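Long-range contact in glutathione-specific gamma-glutamylcyclotransferase (Saccharomyces cerevisiae S288c, PDB 5HWK), which cleaves glutathione into 5-oxo-L-proline and a Cys-Gly dipeptide, acting specifically on glutathione and not on other gamma-glutamyl peptides: residues R38-S42 against A169-E174. Residues are numbered along the deposited sequence; the frame is centred on the assembly and turned at random.
Sequences RFWQS and AFVGPE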
loop_
_atom_site.group_PDB
_atom_site.type_symbol
_atom_site.label_atom_id
_atom_site.label_comp_id
_atom_site.label_asym_id
_atom_site.label_seq_id
_atom_site.Cartn_x
_atom_site.Cartn_y
_atom_site.Cartn_z
ATOM N N ARG A 38 2.545 -1.671 -5.676
ATOM C CA ARG A 38 2.768 -1.363 -7.084
ATOM C C ARG A 38 1.548 -0.624 -7.601
ATOM O O ARG A 38 0.421 -0.855 -7.163
ATOM C CB ARG A 38 2.952 -2.664 -7.918
ATOM C CG ARG A 38 4.273 -3.415 -7.677
ATOM C CD ARG A 38 5.442 -2.589 -8.158
ATOM N NE ARG A 38 6.750 -3.227 -8.039
ATOM C CZ ARG A 38 7.545 -3.138 -6.976
ATOM N NH1 ARG A 38 7.138 -2.506 -5.870
ATOM N NH2 ARG A 38 8.747 -3.716 -7.013
ATOM N N PHE A 39 1.764 0.225 -8.617
ATOM C CA PHE A 39 0.645 0.956 -9.226
ATOM C C PHE A 39 0.060 0.119 -10.373
ATOM O O PHE A 39 0.077 0.476 -11.557
ATOM C CB PHE A 39 1.081 2.339 -9.696
ATOM C CG PHE A 39 1.036 3.415 -8.627
ATOM C CD1 PHE A 39 1.586 3.214 -7.377
ATOM C CD2 PHE A 39 0.473 4.657 -8.922
ATOM C CE1 PHE A 39 1.563 4.221 -6.420
ATOM C CE2 PHE A 39 0.471 5.665 -8.011
ATOM C CZ PHE A 39 0.991 5.455 -6.750
ATOM N N TRP A 40 -0.410 -1.074 -9.985
ATOM C CA TRP A 40 -0.900 -2.122 -10.872
ATOM C C TRP A 40 -2.399 -2.326 -10.782
ATOM O O TRP A 40 -2.901 -3.388 -11.193
ATOM C CB TRP A 40 -0.142 -3.416 -10.637
ATOM C CG TRP A 40 1.290 -3.351 -11.038
ATOM C CD1 TRP A 40 1.933 -2.320 -11.695
ATOM C CD2 TRP A 40 2.247 -4.395 -10.887
ATOM N NE1 TRP A 40 3.250 -2.661 -11.906
ATOM C CE2 TRP A 40 3.468 -3.930 -11.422
ATOM C CE3 TRP A 40 2.205 -5.663 -10.302
ATOM C CZ2 TRP A 40 4.636 -4.695 -11.392
ATOM C CZ3 TRP A 40 3.373 -6.427 -10.281
ATOM C CH2 TRP A 40 4.562 -5.938 -10.827
ATOM N N GLN A 41 -3.131 -1.331 -10.276
ATOM C CA GLN A 41 -4.577 -1.347 -10.224
ATOM C C GLN A 41 -5.088 -0.195 -11.088
ATOM O O GLN A 41 -4.573 0.921 -11.014
ATOM C CB GLN A 41 -5.040 -1.225 -8.777
ATOM C CG GLN A 41 -6.533 -1.281 -8.597
ATOM C CD GLN A 41 -7.041 -2.721 -8.552
ATOM O OE1 GLN A 41 -6.306 -3.670 -8.861
ATOM N NE2 GLN A 41 -8.286 -2.892 -8.132
ATOM N N SER A 42 -6.011 -0.466 -11.998
ATOM C CA SER A 42 -6.533 0.653 -12.782
ATOM C C SER A 42 -7.631 1.406 -12.024
ATOM O O SER A 42 -8.283 0.850 -11.142
ATOM C CB SER A 42 -7.086 0.140 -14.088
ATOM O OG SER A 42 -8.143 -0.687 -13.779
ATOM N N ALA A 169 -9.709 -5.085 -12.316
ATOM C CA ALA A 169 -8.962 -3.857 -12.531
ATOM C C ALA A 169 -7.454 -4.078 -12.418
ATOM O O ALA A 169 -6.689 -3.129 -12.551
ATOM C CB ALA A 169 -9.466 -2.774 -11.570
ATOM N N PHE A 170 -6.997 -5.302 -12.182
ATOM C CA PHE A 170 -5.561 -5.512 -12.023
ATOM C C PHE A 170 -4.903 -5.452 -13.384
ATOM O O PHE A 170 -5.351 -6.096 -14.325
ATOM C CB PHE A 170 -5.297 -6.878 -11.370
ATOM C CG PHE A 170 -3.878 -7.108 -10.936
ATOM C CD1 PHE A 170 -3.418 -6.586 -9.732
ATOM C CD2 PHE A 170 -3.013 -7.863 -11.700
ATOM C CE1 PHE A 170 -2.091 -6.832 -9.273
ATOM C CE2 PHE A 170 -1.688 -8.118 -11.272
ATOM C CZ PHE A 170 -1.232 -7.608 -10.060
ATOM N N VAL A 171 -3.813 -4.716 -13.481
ATOM C CA VAL A 171 -3.141 -4.539 -14.768
ATOM C C VAL A 171 -1.696 -5.008 -14.719
ATOM O O VAL A 171 -0.968 -4.836 -15.694
ATOM C CB VAL A 171 -3.223 -3.086 -15.291
ATOM C CG1 VAL A 171 -4.612 -2.715 -15.650
ATOM C CG2 VAL A 171 -2.823 -2.134 -14.254
ATOM N N GLY A 172 -1.249 -5.571 -13.594
ATOM C CA GLY A 172 0.149 -5.952 -13.475
ATOM C C GLY A 172 0.375 -7.272 -14.189
ATOM O O GLY A 172 -0.574 -7.986 -14.571
ATOM N N PRO A 173 1.662 -7.641 -14.396
ATOM C CA PRO A 173 2.825 -6.799 -14.149
ATOM C C PRO A 173 2.924 -5.753 -15.260
ATOM O O PRO A 173 2.462 -5.949 -16.389
ATOM C CB PRO A 173 3.987 -7.785 -14.226
ATOM C CG PRO A 173 3.527 -8.795 -15.220
ATOM C CD PRO A 173 2.035 -8.926 -15.033
ATOM N N GLU A 174 3.475 -4.621 -14.915
ATOM C CA GLU A 174 3.704 -3.561 -15.861
ATOM C C GLU A 174 5.038 -2.937 -15.502
ATOM O O GLU A 174 5.357 -2.831 -14.315
ATOM C CB GLU A 174 2.574 -2.559 -15.659
ATOM C CG GLU A 174 2.263 -1.699 -16.820
ATOM C CD GLU A 174 0.957 -0.916 -16.693
ATOM O OE1 GLU A 174 0.862 -0.111 -15.763
ATOM O OE2 GLU A 174 0.060 -1.079 -17.537
#
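The backbones of W40-S42 and A169-V171 run roughly antiparallel and form a single beta bridge, Q41 with F170, flanked by two nearly straight bonds: V171 N to W40 O (2.8 Å) and S42 N to A169 O (2.8 Å). V171 N comes to W40 O from above the carbonyl plane. A169 O takes a second bond from S42 OG (3.1 Å), which lies in the carbonyl plane on a lone pair. The chi1 of S42 (63°) sets OG between its own N and carbonyl carbon, and both donors of one residue grip the same oxygen. W40 makes the largest single contribution. One face of its indole lies over P173 CA and E174 N, with G172 CA close by. P173 CA sits 3.7 Å from the centroid of the six-membered ring, almost on its normal, as a CH-pi contact. R38 CB packs on the opposite face. F170 CZ meets the ring edge at CE3, 4.0 Å away. W40 NE1 makes a weak, bent bond to E174 O (3.2 Å). An alanine in place of W40 would probably open a gap above G172 and P173 and leave E174 O without this donor. G172 suits its place, because a CB there would run into W40 CE3. Q41 bends at chi2, which lays its amide beside A169 CB; N167 bonds its OE1. Its side chain is about 8 Å from the bound benzoic acid. The contact joins the corner between strands 35-40 and 42-43 to the loop from strand 154-163 into helix 176-185. Backbone bonds fix the A169-V171 end; between the two segments, G172-E174 meets W40 mainly through the indole face, and E174 OE1 also makes a salt bridge with R55 and a hydrogen bond with T179.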